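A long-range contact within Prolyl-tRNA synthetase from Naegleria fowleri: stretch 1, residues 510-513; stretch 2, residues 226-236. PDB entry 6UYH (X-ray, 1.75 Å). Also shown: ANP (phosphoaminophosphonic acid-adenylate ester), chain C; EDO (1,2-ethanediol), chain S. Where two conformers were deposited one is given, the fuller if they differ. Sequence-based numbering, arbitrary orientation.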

# COMPACT_ATOMS: atom_id res chain seq x y z
N GLY A 510 -2.83 -31.36 -14.55
CA GLY A 510 -3.54 -31.69 -13.33
C GLY A 510 -4.82 -30.90 -13.20
O GLY A 510 -5.11 -30.00 -14.00
N ARG A 511 -5.61 -31.27 -12.20
CA ARG A 511 -6.72 -30.43 -11.78
C ARG A 511 -6.17 -29.15 -11.15
O ARG A 511 -5.03 -29.10 -10.68
CB ARG A 511 -7.61 -31.16 -10.78
CG ARG A 511 -8.19 -32.46 -11.36
CD ARG A 511 -7.88 -33.65 -10.46
NE ARG A 511 -8.38 -33.47 -9.10
CZ ARG A 511 -9.53 -33.97 -8.66
NH1 ARG A 511 -9.91 -33.75 -7.40
NH2 ARG A 511 -10.31 -34.69 -9.46
N SER A 512 -6.99 -28.10 -11.14
CA SER A 512 -6.51 -26.78 -10.78
C SER A 512 -7.64 -25.99 -10.12
O SER A 512 -8.81 -26.35 -10.22
CB SER A 512 -5.97 -26.05 -12.01
OG SER A 512 -5.60 -24.70 -11.75
N TYR A 513 -7.26 -24.89 -9.46
CA TYR A 513 -8.22 -23.87 -9.06
C TYR A 513 -8.35 -22.88 -10.22
O TYR A 513 -7.54 -22.91 -11.16
CB TYR A 513 -7.76 -23.14 -7.78
CG TYR A 513 -8.20 -23.83 -6.53
CD1 TYR A 513 -9.39 -23.49 -5.88
CD2 TYR A 513 -7.44 -24.86 -5.98
CE1 TYR A 513 -9.80 -24.15 -4.74
CE2 TYR A 513 -7.84 -25.52 -4.84
CZ TYR A 513 -9.02 -25.16 -4.22
OH TYR A 513 -9.42 -25.83 -3.10
OXT TYR A 513 -9.25 -22.05 -10.26
PG ANP C . -6.05 -17.43 -13.43
O1G ANP C . -6.24 -18.62 -14.24
O2G ANP C . -7.33 -16.51 -13.60
O3G ANP C . -5.86 -17.92 -11.94
PB ANP C . -4.54 -15.17 -14.70
O1B ANP C . -3.94 -15.37 -16.02
O2B ANP C . -5.92 -14.47 -14.86
N3B ANP C . -4.71 -16.58 -13.86
PA ANP C . -2.67 -13.05 -14.10
O1A ANP C . -1.49 -13.44 -14.91
O2A ANP C . -3.46 -11.99 -14.78
O3A ANP C . -3.63 -14.28 -13.81
O5' ANP C . -2.34 -12.53 -12.61
C5' ANP C . -1.08 -12.60 -11.90
C4' ANP C . -1.28 -13.51 -10.71
O4' ANP C . -2.36 -13.00 -9.89
C3' ANP C . -1.71 -14.91 -11.10
O3' ANP C . -0.58 -15.72 -11.40
C2' ANP C . -2.45 -15.39 -9.85
O2' ANP C . -1.55 -16.02 -8.95
C1' ANP C . -3.04 -14.09 -9.28
N9 ANP C . -4.47 -13.93 -9.52
C8 ANP C . -5.11 -13.94 -10.74
N7 ANP C . -6.41 -13.77 -10.66
C5 ANP C . -6.64 -13.64 -9.30
C6 ANP C . -7.82 -13.44 -8.56
N6 ANP C . -9.03 -13.27 -9.10
N1 ANP C . -7.71 -13.39 -7.21
C2 ANP C . -6.49 -13.50 -6.66
N3 ANP C . -5.31 -13.67 -7.26
C4 ANP C . -5.46 -13.74 -8.59
C1 EDO S . -12.04 -23.65 -0.74
O1 EDO S . -13.35 -23.33 -1.21
C2 EDO S . -11.73 -25.12 -0.99
O2 EDO S . -11.91 -25.42 -2.38
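Stretch 2 226-236: FIATNGRAVQG

The C-terminal residues of the chain join stretch 2 as a short parallel strand pairing, in which two backbone hydrogen bonds set the register and the side chains of R511, Y513, N230 and R232 extend the contact beyond it. The partners are far apart in the chain, since no two touching residues are closer than 277 positions in sequence, and together they bury 506 Å² of surface.

Stretch 2 begins as the end of a strand at F226 and I227, turns through A228 to G231, and becomes a strand again from R232, extended through Q235 and continuing past G236. Backbone bonds close the turn: I227 N donates to R232 O at 2.7 Å, and R232 N donates back to I227 O at 3.1 Å. Within it G231 has phi/psi of 64/43°, a positive phi that by itself favours glycine. The returning strand, R232 to G236, is the one that meets stretch 1. Its N-to-C direction makes an angle of 61° with that of the strand of stretch 1 (signed crossing angle -61°), and the axes approach to 4.4 Å, so the two chains run in the same general sense but diverge strongly.

The register is fixed at S512 and A233, whose CA atoms lie 4.6 Å apart. As expected for a parallel bridge, A233 uses both of its backbone polar groups on the residues flanking S512: A233 N donates to R511 O (2.9 Å, 171° at the hydrogen), and Y513 N donates to A233 O (3.1 Å, 154°). Between these bonds, S512 CA makes a CA-H...O contact with A233 O at 3.3 Å.

R511 and R232 project from one face of this pairing, S512 and A233 from the other. R511 reaches back to the turn, where its NH1 donates to N230 O at 3.1 Å with a nearly straight angle of 169°. A water adds a second link to the turn, donating to G231 O at 2.7 Å and accepting from R511 N at 3.1 Å. R232 lies with one guanidinium face over R511 CB, 3.9 Å from R232 NH1, and that same NH1 donates to S512 O at 3.1 Å. The arrangement brings like charges close, R511 NH1 being 3.9 Å from R232 NH2.

Y513 points its CA-to-CB bond sideways, yet its ring reaches stretch 2. Y513 CD2 is 3.7 Å from V234 CG2, Y513 CE2 is 3.9 Å from R232 CB, and Y513 CE2 is 4.2 Å from I227 CG1, so the ring touches both strands of stretch 2. Its hydroxyl accepts a hydrogen bond from the turn, N230 ND2 to Y513 OH at 3.0 Å, and shares another of 2.6 Å between Y513 OH and O2 of a 1,2-ethanediol. On the face that carries S512 and A233, S512 OG donates to Y513 O at 2.7 Å and lies 2.9 Å from Q235 OE1. The backbone of Q235 meets the nucleotide analogue, ANP O2' donating to Q235 O at 3.0 Å.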

# COMPACT_ATOMS: atom_id res chain seq x y z
N PHE A 226 0.74 -26.67 -5.06
CA PHE A 226 -0.08 -27.88 -5.03
C PHE A 226 -0.85 -27.99 -3.73
O PHE A 226 -0.26 -27.89 -2.64
CB PHE A 226 0.79 -29.12 -5.22
CG PHE A 226 0.03 -30.41 -5.20
CD1 PHE A 226 -0.90 -30.71 -6.20
CD2 PHE A 226 0.25 -31.35 -4.21
CE1 PHE A 226 -1.59 -31.93 -6.20
CE2 PHE A 226 -0.44 -32.58 -4.21
CZ PHE A 226 -1.36 -32.85 -5.21
N ILE A 227 -2.15 -28.25 -3.84
CA ILE A 227 -3.01 -28.44 -2.68
C ILE A 227 -3.26 -29.94 -2.54
O ILE A 227 -4.07 -30.52 -3.28
CB ILE A 227 -4.32 -27.66 -2.80
CG1 ILE A 227 -4.03 -26.20 -3.19
CG2 ILE A 227 -5.13 -27.74 -1.48
CD1 ILE A 227 -3.05 -25.45 -2.27
N ALA A 228 -2.60 -30.58 -1.57
CA ALA A 228 -2.67 -32.03 -1.44
C ALA A 228 -4.06 -32.53 -1.06
O ALA A 228 -4.44 -33.65 -1.46
CB ALA A 228 -1.65 -32.51 -0.40
N THR A 229 -4.83 -31.76 -0.29
CA THR A 229 -6.10 -32.28 0.22
C THR A 229 -7.04 -32.67 -0.91
O THR A 229 -7.63 -33.76 -0.89
CB THR A 229 -6.77 -31.25 1.15
OG1 THR A 229 -5.97 -31.08 2.32
CG2 THR A 229 -8.16 -31.77 1.59
N ASN A 230 -7.20 -31.82 -1.92
CA ASN A 230 -8.05 -32.16 -3.05
C ASN A 230 -7.28 -32.34 -4.35
O ASN A 230 -7.89 -32.43 -5.42
CB ASN A 230 -9.18 -31.13 -3.22
CG ASN A 230 -8.67 -29.72 -3.40
OD1 ASN A 230 -7.47 -29.46 -3.41
ND2 ASN A 230 -9.61 -28.78 -3.56
N GLY A 231 -5.95 -32.43 -4.28
CA GLY A 231 -5.15 -32.77 -5.46
C GLY A 231 -5.21 -31.75 -6.57
O GLY A 231 -5.30 -32.13 -7.75
N ARG A 232 -5.14 -30.46 -6.23
CA ARG A 232 -5.29 -29.38 -7.20
C ARG A 232 -4.08 -28.47 -7.18
O ARG A 232 -3.59 -28.10 -6.11
CB ARG A 232 -6.54 -28.55 -6.91
CG ARG A 232 -7.79 -29.35 -7.07
CD ARG A 232 -9.04 -28.52 -7.02
NE ARG A 232 -10.15 -29.44 -7.26
CZ ARG A 232 -10.76 -29.60 -8.42
NH1 ARG A 232 -10.42 -28.86 -9.47
NH2 ARG A 232 -11.74 -30.50 -8.52
N ALA A 233 -3.63 -28.09 -8.37
CA ALA A 233 -2.57 -27.11 -8.49
C ALA A 233 -3.15 -25.71 -8.38
O ALA A 233 -4.33 -25.47 -8.66
CB ALA A 233 -1.84 -27.29 -9.82
N VAL A 234 -2.30 -24.77 -7.97
CA VAL A 234 -2.63 -23.35 -7.95
C VAL A 234 -1.51 -22.60 -8.65
O VAL A 234 -0.34 -22.72 -8.27
CB VAL A 234 -2.83 -22.81 -6.52
CG1 VAL A 234 -3.00 -21.29 -6.53
CG2 VAL A 234 -4.01 -23.48 -5.84
N GLN A 235 -1.87 -21.83 -9.68
CA GLN A 235 -0.90 -20.98 -10.36
C GLN A 235 -0.48 -19.86 -9.42
O GLN A 235 -1.28 -18.97 -9.09
CB GLN A 235 -1.52 -20.45 -11.66
CG GLN A 235 -1.62 -21.50 -12.78
CD GLN A 235 -2.58 -22.65 -12.47
OE1 GLN A 235 -3.78 -22.45 -12.26
NE2 GLN A 235 -2.06 -23.88 -12.45
N GLY A 236 0.77 -19.90 -8.96
CA GLY A 236 1.16 -19.10 -7.81
C GLY A 236 1.69 -17.72 -8.08
O GLY A 236 1.79 -16.92 -7.15
O HOH W 1 -4.17 -32.94 -10.07